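Local structure of PUM-HD domain-containing protein (7CGF) at residues V233-I238 with I270-E275; K219-I224 with M247-R252; G277-K282 with S322-E327. The protein binds RNA through its Pumilio homology domain and probably recognises elements in the 3' untranslated regions of messenger RNAs. The protein carries 2 engineered substitutions. All coordinates share one frame; numbering follows the deposited sequence.

Contact 1: residues V233-I238 with I270-E275. With nucleotides of chain B.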
loop_
_atom_site.group_PDB
_atom_site.type_symbol
_atom_site.label_atom_id
_atom_site.label_comp_id
_atom_site.label_asym_id
_atom_site.label_seq_id
_atom_site.Cartn_x
_atom_site.Cartn_y
_atom_site.Cartn_z
ATOM N N VAL A 233 8.732 -1.768 -5.075
ATOM C CA VAL A 233 8.922 -0.356 -5.411
ATOM C C VAL A 233 9.342 -0.217 -6.869
ATOM O O VAL A 233 8.817 0.620 -7.612
ATOM C CB VAL A 233 9.951 0.279 -4.455
ATOM C CG1 VAL A 233 10.402 1.653 -4.943
ATOM C CG2 VAL A 233 9.375 0.373 -3.025
ATOM N N VAL A 234 10.300 -1.040 -7.296
ATOM C CA VAL A 234 10.740 -1.004 -8.686
ATOM C C VAL A 234 9.602 -1.395 -9.625
ATOM O O VAL A 234 9.443 -0.796 -10.694
ATOM C CB VAL A 234 11.966 -1.907 -8.889
ATOM C CG1 VAL A 234 12.252 -2.090 -10.393
ATOM C CG2 VAL A 234 13.181 -1.310 -8.181
ATOM N N GLN A 235 8.785 -2.393 -9.253
ATOM C CA GLN A 235 7.656 -2.720 -10.113
ATOM C C GLN A 235 6.716 -1.526 -10.264
ATOM O O GLN A 235 6.180 -1.289 -11.353
ATOM C CB GLN A 235 6.919 -3.945 -9.580
ATOM C CG GLN A 235 7.769 -5.193 -9.750
ATOM C CD GLN A 235 7.021 -6.412 -9.306
ATOM O OE1 GLN A 235 6.023 -6.802 -9.920
ATOM N NE2 GLN A 235 7.461 -6.991 -8.196
ATOM N N HIS A 236 6.568 -0.725 -9.210
ATOM C CA HIS A 236 5.733 0.470 -9.298
ATOM C C HIS A 236 6.350 1.539 -10.195
ATOM O O HIS A 236 5.604 2.272 -10.857
ATOM C CB HIS A 236 5.456 1.015 -7.896
ATOM C CG HIS A 236 4.257 0.394 -7.251
ATOM N ND1 HIS A 236 4.194 -0.945 -6.929
ATOM C CD2 HIS A 236 3.049 0.916 -6.920
ATOM C CE1 HIS A 236 3.011 -1.216 -6.405
ATOM N NE2 HIS A 236 2.295 -0.105 -6.395
ATOM N N VAL A 237 7.686 1.657 -10.217
ATOM C CA VAL A 237 8.360 2.555 -11.166
ATOM C C VAL A 237 8.072 2.133 -12.602
ATOM O O VAL A 237 7.740 2.964 -13.454
ATOM C CB VAL A 237 9.872 2.601 -10.904
ATOM C CG1 VAL A 237 10.564 3.513 -11.971
ATOM C CG2 VAL A 237 10.142 3.121 -9.507
ATOM N N ILE A 238 8.210 0.833 -12.897
ATOM C CA ILE A 238 7.893 0.343 -14.237
ATOM C C ILE A 238 6.484 0.748 -14.649
ATOM O O ILE A 238 6.257 1.239 -15.765
ATOM C CB ILE A 238 8.089 -1.183 -14.299
ATOM C CG1 ILE A 238 9.583 -1.503 -14.183
ATOM C CG2 ILE A 238 7.499 -1.747 -15.611
ATOM C CD1 ILE A 238 9.903 -2.966 -13.780
ATOM N N ILE A 270 11.762 -8.513 -13.777
ATOM C CA ILE A 270 11.752 -8.831 -15.208
ATOM C C ILE A 270 10.342 -9.166 -15.661
ATOM O O ILE A 270 9.909 -8.751 -16.738
ATOM C CB ILE A 270 12.715 -9.984 -15.542
ATOM C CG1 ILE A 270 14.097 -9.722 -14.994
ATOM C CG2 ILE A 270 12.787 -10.185 -17.067
ATOM C CD1 ILE A 270 15.062 -10.835 -15.314
ATOM N N GLU A 271 9.601 -9.929 -14.850
ATOM C CA GLU A 271 8.230 -10.253 -15.216
ATOM C C GLU A 271 7.401 -8.992 -15.395
ATOM O O GLU A 271 6.601 -8.895 -16.332
ATOM C CB GLU A 271 7.605 -11.168 -14.166
ATOM C CG GLU A 271 8.256 -12.534 -14.136
ATOM C CD GLU A 271 7.460 -13.542 -13.317
ATOM O OE1 GLU A 271 6.212 -13.454 -13.304
ATOM O OE2 GLU A 271 8.088 -14.414 -12.683
ATOM N N LYS A 272 7.598 -8.006 -14.517
ATOM C CA LYS A 272 6.839 -6.769 -14.622
ATOM C C LYS A 272 7.173 -6.036 -15.911
ATOM O O LYS A 272 6.287 -5.446 -16.547
ATOM C CB LYS A 272 7.113 -5.880 -13.407
ATOM C CG LYS A 272 6.242 -4.640 -13.331
ATOM C CD LYS A 272 4.812 -4.984 -12.950
ATOM C CE LYS A 272 3.968 -3.714 -12.854
ATOM N NZ LYS A 272 2.552 -3.997 -12.506
ATOM N N CYS A 273 8.451 -6.032 -16.293
ATOM C CA CYS A 273 8.844 -5.446 -17.578
ATOM C C CYS A 273 8.109 -6.100 -18.736
ATOM O O CYS A 273 7.713 -5.425 -19.698
ATOM C CB CYS A 273 10.345 -5.591 -17.794
ATOM S SG CYS A 273 11.377 -4.567 -16.721
ATOM N N LEU A 274 7.948 -7.420 -18.678
ATOM C CA LEU A 274 7.314 -8.128 -19.788
ATOM C C LEU A 274 5.811 -7.882 -19.828
ATOM O O LEU A 274 5.219 -7.856 -20.913
ATOM C CB LEU A 274 7.617 -9.621 -19.685
ATOM C CG LEU A 274 9.077 -10.007 -19.916
ATOM C CD1 LEU A 274 9.344 -11.383 -19.333
ATOM C CD2 LEU A 274 9.457 -9.973 -21.404
ATOM N N GLU A 275 5.184 -7.702 -18.663
ATOM C CA GLU A 275 3.753 -7.425 -18.587
ATOM C C GLU A 275 3.439 -5.983 -18.977
ATOM O O GLU A 275 2.427 -5.723 -19.635
ATOM C CB GLU A 275 3.245 -7.719 -17.170
ATOM C CG GLU A 275 3.476 -9.151 -16.708
ATOM C CD GLU A 275 3.302 -9.342 -15.201
ATOM O OE1 GLU A 275 3.333 -8.347 -14.438
ATOM O OE2 GLU A 275 3.136 -10.501 -14.771
ATOM P P G B 2 6.938 -22.925 -4.893
ATOM O OP1 G B 2 6.672 -23.010 -3.439
ATOM O OP2 G B 2 5.789 -22.892 -5.813
ATOM O "O5'" G B 2 7.779 -21.580 -5.092
ATOM C "C5'" G B 2 9.088 -21.462 -4.561
ATOM C "C4'" G B 2 9.633 -20.074 -4.782
ATOM O "O4'" G B 2 9.776 -19.832 -6.203
ATOM C "C3'" G B 2 8.741 -18.942 -4.303
ATOM O "O3'" G B 2 8.870 -18.732 -2.910
ATOM C "C2'" G B 2 9.201 -17.768 -5.173
ATOM O "O2'" G B 2 10.419 -17.218 -4.694
ATOM C "C1'" G B 2 9.498 -18.475 -6.496
ATOM N N9 G B 2 8.361 -18.393 -7.430
ATOM C C8 G B 2 7.185 -19.110 -7.455
ATOM N N7 G B 2 6.379 -18.760 -8.423
ATOM C C5 G B 2 7.059 -17.739 -9.082
ATOM C C6 G B 2 6.701 -16.961 -10.213
ATOM O O6 G B 2 5.676 -17.008 -10.900
ATOM N N1 G B 2 7.704 -16.043 -10.539
ATOM C C2 G B 2 8.889 -15.909 -9.869
ATOM N N2 G B 2 9.714 -14.956 -10.332
ATOM N N3 G B 2 9.230 -16.618 -8.796
ATOM C C4 G B 2 8.273 -17.510 -8.479
ATOM P P U B 3 7.669 -18.095 -2.063
ATOM O OP1 U B 3 8.226 -17.896 -0.701
ATOM O OP2 U B 3 6.416 -18.843 -2.262
ATOM O "O5'" U B 3 7.410 -16.708 -2.803
ATOM C "C5'" U B 3 6.377 -15.833 -2.386
ATOM C "C4'" U B 3 6.983 -14.530 -1.953
ATOM O "O4'" U B 3 7.626 -13.893 -3.081
ATOM C "C3'" U B 3 6.026 -13.477 -1.430
ATOM O "O3'" U B 3 5.698 -13.723 -0.076
ATOM C "C2'" U B 3 6.819 -12.185 -1.618
ATOM O "O2'" U B 3 7.713 -12.003 -0.533
ATOM C "C1'" U B 3 7.653 -12.493 -2.868
ATOM N N1 U B 3 7.202 -11.771 -4.081
ATOM C C2 U B 3 7.873 -10.572 -4.271
ATOM O O2 U B 3 8.727 -10.199 -3.484
ATOM N N3 U B 3 7.507 -9.865 -5.387
ATOM C C4 U B 3 6.541 -10.220 -6.298
ATOM O O4 U B 3 6.301 -9.493 -7.258
ATOM C C5 U B 3 5.888 -11.476 -6.033
ATOM C C6 U B 3 6.228 -12.189 -4.949
#

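Contact 2: residues K219-I224 with M247-R252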
loop_
_atom_site.group_PDB
_atom_site.type_symbol
_atom_site.label_atom_id
_atom_site.label_comp_id
_atom_site.label_asym_id
_atom_site.label_seq_id
_atom_site.Cartn_x
_atom_site.Cartn_y
_atom_site.Cartn_z
ATOM N N LYS A 219 19.445 5.371 -8.668
ATOM C CA LYS A 219 20.835 5.413 -8.219
ATOM C C LYS A 219 21.255 4.134 -7.511
ATOM O O LYS A 219 22.427 3.746 -7.587
ATOM C CB LYS A 219 21.059 6.622 -7.306
ATOM C CG LYS A 219 20.891 7.969 -8.045
ATOM C CD LYS A 219 21.001 9.149 -7.070
ATOM C CE LYS A 219 20.706 10.482 -7.776
ATOM N NZ LYS A 219 20.758 11.669 -6.849
ATOM N N ARG A 220 20.328 3.459 -6.830
ATOM C CA ARG A 220 20.613 2.189 -6.163
ATOM C C ARG A 220 19.684 1.100 -6.673
ATOM O O ARG A 220 19.181 0.260 -5.925
ATOM C CB ARG A 220 20.536 2.351 -4.650
ATOM C CG ARG A 220 21.626 3.290 -4.178
ATOM C CD ARG A 220 21.615 3.492 -2.690
ATOM N NE ARG A 220 21.991 2.280 -1.992
ATOM C CZ ARG A 220 22.117 2.211 -0.671
ATOM N NH1 ARG A 220 21.907 3.291 0.067
ATOM N NH2 ARG A 220 22.449 1.076 -0.093
ATOM N N PHE A 221 19.488 1.106 -7.990
ATOM C CA PHE A 221 18.497 0.245 -8.621
ATOM C C PHE A 221 18.735 -1.230 -8.324
ATOM O O PHE A 221 17.806 -1.947 -7.928
ATOM C CB PHE A 221 18.509 0.467 -10.135
ATOM C CG PHE A 221 17.471 -0.339 -10.849
ATOM C CD1 PHE A 221 16.154 0.088 -10.869
ATOM C CD2 PHE A 221 17.799 -1.545 -11.459
ATOM C CE1 PHE A 221 15.187 -0.646 -11.498
ATOM C CE2 PHE A 221 16.821 -2.284 -12.097
ATOM C CZ PHE A 221 15.515 -1.823 -12.105
ATOM N N ASP A 222 19.958 -1.719 -8.556
ATOM C CA ASP A 222 20.191 -3.154 -8.427
ATOM C C ASP A 222 19.884 -3.643 -7.017
ATOM O O ASP A 222 19.280 -4.712 -6.844
ATOM C CB ASP A 222 21.629 -3.504 -8.794
ATOM C CG ASP A 222 21.928 -3.308 -10.260
ATOM O OD1 ASP A 222 21.007 -2.975 -11.041
ATOM O OD2 ASP A 222 23.105 -3.503 -10.625
ATOM N N GLU A 223 20.294 -2.878 -5.997
ATOM C CA GLU A 223 20.049 -3.289 -4.617
ATOM C C GLU A 223 18.564 -3.272 -4.301
ATOM O O GLU A 223 18.042 -4.185 -3.642
ATOM C CB GLU A 223 20.774 -2.363 -3.650
ATOM C CG GLU A 223 22.267 -2.339 -3.710
ATOM C CD GLU A 223 22.780 -1.181 -2.891
ATOM O OE1 GLU A 223 23.010 -0.082 -3.470
ATOM O OE2 GLU A 223 22.858 -1.364 -1.656
ATOM N N ILE A 224 17.870 -2.223 -4.743
ATOM C CA ILE A 224 16.445 -2.117 -4.446
ATOM C C ILE A 224 15.659 -3.188 -5.199
ATOM O O ILE A 224 14.725 -3.797 -4.654
ATOM C CB ILE A 224 15.958 -0.699 -4.766
ATOM C CG1 ILE A 224 16.684 0.320 -3.877
ATOM C CG2 ILE A 224 14.427 -0.564 -4.521
ATOM C CD1 ILE A 224 16.300 1.776 -4.175
ATOM N N MET A 247 12.651 2.587 -20.286
ATOM C CA MET A 247 13.786 2.293 -21.154
ATOM C C MET A 247 15.055 2.064 -20.339
ATOM O O MET A 247 15.800 1.109 -20.590
ATOM C CB MET A 247 13.977 3.419 -22.181
ATOM C CG MET A 247 15.265 3.325 -22.995
ATOM S SD MET A 247 15.344 1.784 -23.930
ATOM C CE MET A 247 13.742 1.735 -24.585
ATOM N N VAL A 248 15.307 2.910 -19.336
ATOM C CA VAL A 248 16.512 2.726 -18.540
ATOM C C VAL A 248 16.456 1.384 -17.818
ATOM O O VAL A 248 17.452 0.645 -17.769
ATOM C CB VAL A 248 16.688 3.906 -17.565
ATOM C CG1 VAL A 248 17.760 3.596 -16.544
ATOM C CG2 VAL A 248 17.063 5.164 -18.338
ATOM N N ILE A 249 15.283 1.038 -17.275
ATOM C CA ILE A 249 15.155 -0.207 -16.514
ATOM C C ILE A 249 15.305 -1.407 -17.436
ATOM O O ILE A 249 16.060 -2.341 -17.148
ATOM C CB ILE A 249 13.824 -0.238 -15.745
ATOM C CG1 ILE A 249 13.884 0.748 -14.571
ATOM C CG2 ILE A 249 13.537 -1.641 -15.215
ATOM C CD1 ILE A 249 12.544 0.951 -13.891
ATOM N N VAL A 250 14.629 -1.375 -18.590
ATOM C CA VAL A 250 14.679 -2.517 -19.501
ATOM C C VAL A 250 16.074 -2.680 -20.075
ATOM O O VAL A 250 16.536 -3.807 -20.295
ATOM C CB VAL A 250 13.619 -2.354 -20.605
ATOM C CG1 VAL A 250 13.851 -3.355 -21.742
ATOM C CG2 VAL A 250 12.229 -2.498 -20.004
ATOM N N THR A 251 16.761 -1.566 -20.348
ATOM C CA THR A 251 18.140 -1.659 -20.818
ATOM C C THR A 251 19.015 -2.315 -19.769
ATOM O O THR A 251 19.825 -3.193 -20.084
ATOM C CB THR A 251 18.681 -0.272 -21.173
ATOM O OG1 THR A 251 17.911 0.282 -22.243
ATOM C CG2 THR A 251 20.140 -0.332 -21.594
ATOM N N ARG A 252 18.855 -1.909 -18.506
ATOM C CA ARG A 252 19.682 -2.478 -17.446
ATOM C C ARG A 252 19.373 -3.955 -17.229
ATOM O O ARG A 252 20.294 -4.766 -17.047
ATOM C CB ARG A 252 19.488 -1.694 -16.151
ATOM C CG ARG A 252 20.470 -2.111 -15.074
ATOM C CD ARG A 252 20.650 -1.036 -14.026
ATOM N NE ARG A 252 21.725 -1.400 -13.110
ATOM C CZ ARG A 252 22.970 -0.951 -13.212
ATOM N NH1 ARG A 252 23.291 -0.098 -14.180
ATOM N NH2 ARG A 252 23.890 -1.344 -12.341
#

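Contact 3: residues G277-K282 with S322-E327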
loop_
_atom_site.group_PDB
_atom_site.type_symbol
_atom_site.label_atom_id
_atom_site.label_comp_id
_atom_site.label_asym_id
_atom_site.label_seq_id
_atom_site.Cartn_x
_atom_site.Cartn_y
_atom_site.Cartn_z
ATOM N N GLY A 277 5.768 -3.703 -20.545
ATOM C CA GLY A 277 6.604 -3.096 -21.558
ATOM C C GLY A 277 5.999 -3.164 -22.950
ATOM O O GLY A 277 5.213 -4.053 -23.281
ATOM N N ALA A 278 6.385 -2.192 -23.771
ATOM C CA ALA A 278 5.991 -2.183 -25.168
ATOM C C ALA A 278 6.779 -3.231 -25.941
ATOM O O ALA A 278 7.762 -3.800 -25.456
ATOM C CB ALA A 278 6.214 -0.805 -25.780
ATOM N N VAL A 279 6.353 -3.463 -27.185
ATOM C CA VAL A 279 6.988 -4.502 -27.988
ATOM C C VAL A 279 8.489 -4.263 -28.103
ATOM O O VAL A 279 9.279 -5.212 -28.073
ATOM C CB VAL A 279 6.316 -4.597 -29.370
ATOM C CG1 VAL A 279 7.026 -5.632 -30.242
ATOM C CG2 VAL A 279 4.844 -4.933 -29.211
ATOM N N TYR A 280 8.923 -3.001 -28.213
ATOM C CA TYR A 280 10.354 -2.794 -28.409
ATOM C C TYR A 280 11.158 -3.116 -27.150
ATOM O O TYR A 280 12.347 -3.453 -27.257
ATOM C CB TYR A 280 10.645 -1.373 -28.913
ATOM C CG TYR A 280 10.613 -0.236 -27.904
ATOM C CD1 TYR A 280 9.515 -0.020 -27.085
ATOM C CD2 TYR A 280 11.684 0.636 -27.803
ATOM C CE1 TYR A 280 9.494 1.039 -26.176
ATOM C CE2 TYR A 280 11.661 1.692 -26.922
ATOM C CZ TYR A 280 10.579 1.881 -26.099
ATOM O OH TYR A 280 10.570 2.937 -25.196
ATOM N N HIS A 281 10.517 -3.081 -25.980
ATOM C CA HIS A 281 11.179 -3.504 -24.745
ATOM C C HIS A 281 11.241 -5.020 -24.640
ATOM O O HIS A 281 12.267 -5.583 -24.229
ATOM C CB HIS A 281 10.438 -2.953 -23.536
ATOM C CG HIS A 281 10.615 -1.488 -23.341
ATOM N ND1 HIS A 281 9.652 -0.698 -22.756
ATOM C CD2 HIS A 281 11.647 -0.668 -23.644
ATOM C CE1 HIS A 281 10.082 0.548 -22.705
ATOM N NE2 HIS A 281 11.290 0.592 -23.230
ATOM N N LYS A 282 10.135 -5.682 -24.988
ATOM C CA LYS A 282 10.130 -7.138 -25.060
ATOM C C LYS A 282 11.188 -7.637 -26.032
ATOM O O LYS A 282 11.859 -8.640 -25.771
ATOM C CB LYS A 282 8.743 -7.633 -25.470
ATOM C CG LYS A 282 7.644 -7.379 -24.450
ATOM C CD LYS A 282 6.272 -7.566 -25.084
ATOM C CE LYS A 282 5.173 -7.317 -24.087
ATOM N NZ LYS A 282 3.821 -7.590 -24.659
ATOM N N SER A 322 4.107 -13.268 -31.568
ATOM C CA SER A 322 4.332 -14.557 -32.214
ATOM C C SER A 322 5.701 -14.595 -32.868
ATOM O O SER A 322 6.413 -15.604 -32.795
ATOM C CB SER A 322 3.240 -14.832 -33.247
ATOM O OG SER A 322 3.407 -13.995 -34.371
ATOM N N GLU A 323 6.088 -13.498 -33.515
ATOM C CA GLU A 323 7.407 -13.432 -34.114
ATOM C C GLU A 323 8.490 -13.533 -33.044
ATOM O O GLU A 323 9.510 -14.203 -33.244
ATOM C CB GLU A 323 7.508 -12.144 -34.937
ATOM C CG GLU A 323 8.600 -12.121 -35.958
ATOM C CD GLU A 323 8.364 -13.036 -37.172
ATOM O OE1 GLU A 323 7.394 -13.827 -37.204
ATOM O OE2 GLU A 323 9.180 -12.946 -38.096
ATOM N N GLN A 324 8.261 -12.933 -31.872
ATOM C CA GLN A 324 9.246 -13.056 -30.799
ATOM C C GLN A 324 9.271 -14.466 -30.212
ATOM O O GLN A 324 10.348 -14.994 -29.910
ATOM C CB GLN A 324 8.976 -12.010 -29.717
ATOM C CG GLN A 324 9.481 -10.644 -30.141
ATOM C CD GLN A 324 8.915 -9.493 -29.331
ATOM O OE1 GLN A 324 7.928 -9.630 -28.606
ATOM N NE2 GLN A 324 9.542 -8.334 -29.471
ATOM N N ARG A 325 8.103 -15.092 -30.039
ATOM C CA ARG A 325 8.086 -16.485 -29.592
ATOM C C ARG A 325 8.825 -17.380 -30.574
ATOM O O ARG A 325 9.493 -18.338 -30.171
ATOM C CB ARG A 325 6.651 -16.983 -29.419
ATOM C CG ARG A 325 5.911 -16.455 -28.205
ATOM C CD ARG A 325 4.616 -17.227 -27.957
ATOM N NE ARG A 325 3.906 -17.466 -29.211
ATOM C CZ ARG A 325 2.929 -16.699 -29.688
ATOM N NH1 ARG A 325 2.354 -17.004 -30.852
ATOM N NH2 ARG A 325 2.522 -15.631 -29.009
ATOM N N ARG A 326 8.738 -17.065 -31.866
ATOM C CA ARG A 326 9.405 -17.881 -32.870
ATOM C C ARG A 326 10.912 -17.929 -32.634
ATOM O O ARG A 326 11.525 -18.998 -32.726
ATOM C CB ARG A 326 9.057 -17.340 -34.259
ATOM C CG ARG A 326 9.755 -17.998 -35.402
ATOM C CD ARG A 326 9.129 -17.523 -36.705
ATOM N NE ARG A 326 9.888 -18.015 -37.844
ATOM C CZ ARG A 326 10.954 -17.392 -38.322
ATOM N NH1 ARG A 326 11.609 -17.892 -39.363
ATOM N NH2 ARG A 326 11.354 -16.257 -37.754
ATOM N N GLU A 327 11.524 -16.794 -32.279
ATOM C CA GLU A 327 12.956 -16.805 -31.992
ATOM C C GLU A 327 13.264 -17.614 -30.732
ATOM O O GLU A 327 14.276 -18.326 -30.674
ATOM C CB GLU A 327 13.485 -15.376 -31.851
ATOM C CG GLU A 327 14.992 -15.317 -31.572
ATOM C CD GLU A 327 15.525 -13.898 -31.386
ATOM O OE1 GLU A 327 16.769 -13.732 -31.331
ATOM O OE2 GLU A 327 14.707 -12.952 -31.299
#

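Contact 1: residues V233-I238 with I270-E275
Lys272 lays the methylene part of its side chain over Gln235, and the two chains cross obliquely. CG of Lys272 is anti to its own backbone N (chi1 -173°), and a bend at chi2 then lays CD and CE alongside Gln235. CD of Lys272 lies 3.7 Å from OE1 of Gln235. Farther out, CE of Lys272 comes to 3.6 Å from the backbone O of Gln235. No hydrogen bond joins the two segments; the ammonium group passes on to a salt bridge with Glu239. Ile238 runs past Lys272 in the opposite direction, with its CG2 3.9 Å from CG of Lys272. CD1 of Ile238 also meets SG of Cys273 at 3.7 Å, an apolar contact between buried side chains.

The same helices read the RNA. NE2 of Gln235 donates to O4 of U3 of chain B at 2.9 Å, in a nearly straight bond (169°). NE2 also makes a weak hydrogen bond to OD1 of Asn231. Glu271 uses a single oxygen, OE2, to accept from N1 of G2 of chain B at 2.7 Å and also from its N2. Glutamine with Asn231 at uracil, and glutamate at guanine, are consistent with the PUF recognition code. A leucine in place of Gln235 would probably leave O4 of U3 without this donor.

The segments lie in successive predicted Pumilio repeats; their axes are 17° apart and approach to 9.5 Å. Helix 194-204 packs beside 233-238, helix 309-319 beside 270-275, and helix 243-255 touches both segments.

Contact 2: residues K219-I224 with M247-R252
Phe221 and Ile249 meet inside the all-helical Pumilio domain, between the short helix 221-225 and helix 243-255. The touching residues all fall within one Pumilio-family repeat range.

The apolar part is built on the Phe221 ring. With chi1 at -177° the ring swings out opposite the backbone N, toward helix 243-255. There it crosses the Ile249 side chain at about a right angle. CE1 of Phe221 touches CG1 of Ile249 at 3.6 Å, and CZ of Phe221 lies 3.7 Å from CG2 of Ile249. On another part of the ring, CD2 of Phe221 is 3.9 Å from CD of Arg252. Phe260 also packs on Phe221.

The charged part is a two-pronged salt bridge on the more exposed side. Arg252 is extended from CG to NE and grips Asp222 side-on. NE of Arg252 donates to OD1 of Asp222 at 2.7 Å, almost straight at 174°. NH2 of Arg252 donates to OD2 of Asp222 at 2.9 Å. Both oxygens lie close to the guanidinium plane, but the carboxylate is turned 38° from it, so the nitrogens approach from out of the carboxylate plane. Two bonds, one to each oxygen, restrict rotation of both groups.

Each segment has a polar pair of its own. Arg220 holds Glu223 in a second side-on salt bridge, and it also makes a cation-pi contact with Tyr186. In helix 243-255, OG1 of Thr251 donates to the backbone O of Met247 at 2.8 Å. The backbone N of Thr251 binds that same oxygen from the opposite face of its carbonyl plane.

Contact 3: residues G277-K282 with S322-E327
The CA atoms of Lys282 and Gln324 stand 8.3 Å apart, the nearest backbone pair between the start of helix 279-290 and the start of helix 322-332. Gln324 bridges the gap. Its chain is extended beyond CG, and it crosses Val279 at a slant. NE2 of Gln324 makes a weak hydrogen bond of 3.4 Å to the backbone O of Val279. The same NE2 lies 3.8 Å from CG1 of Val279. At the other end of the amide, OE1 of Gln324 rests 3.8 Å from CB of Lys282. The amide is thus set against both residues, while the Gln324 side chain also touches Ser283.

This small surface contact joins two predicted Pumilio repeats, 252-287 and 294-331, and the nearest atom of the contact lies about 15 Å from the bound RNA.

Lys282 shares only the base of its side chain with Gln324. The rest of the chain runs extended and leads away to a hydrogen bond from NZ to the backbone O of Gln319. Ala278 sits at the N-cap of helix 279-290, where its O accepts from the N atoms of both His281 and Lys282. On the helix side turned away from Gln324, CE1 of Tyr280 lies over the centre of the His281 ring, 3.4 Å above its plane.

In the fold
From the N terminus, 219-224 comes first and 233-238 follows it. Contact 2 closes at 247-252, across 22 intervening residues, and contact 1 closes later at 270-275, across 31. Their segments alternate, so contacts 1 and 2 cross. They also touch: Val234 packs on Phe221, and Ile238 and Cys273 pack on Ile249. Contact 3 opens at 277-282, after contact 1 has closed, and spans 39 residues before 322-327, in series with both. It touches both, through Lys282 on Leu274 and His281 on Val250. Contact 2 ties helices 221-225 and 243-255. Contact 1 joins the RNA-reading helices 230-240 and 266-276. Contact 3 carries the packing on from helix 279-290 to helix 322-332, toward the C terminus.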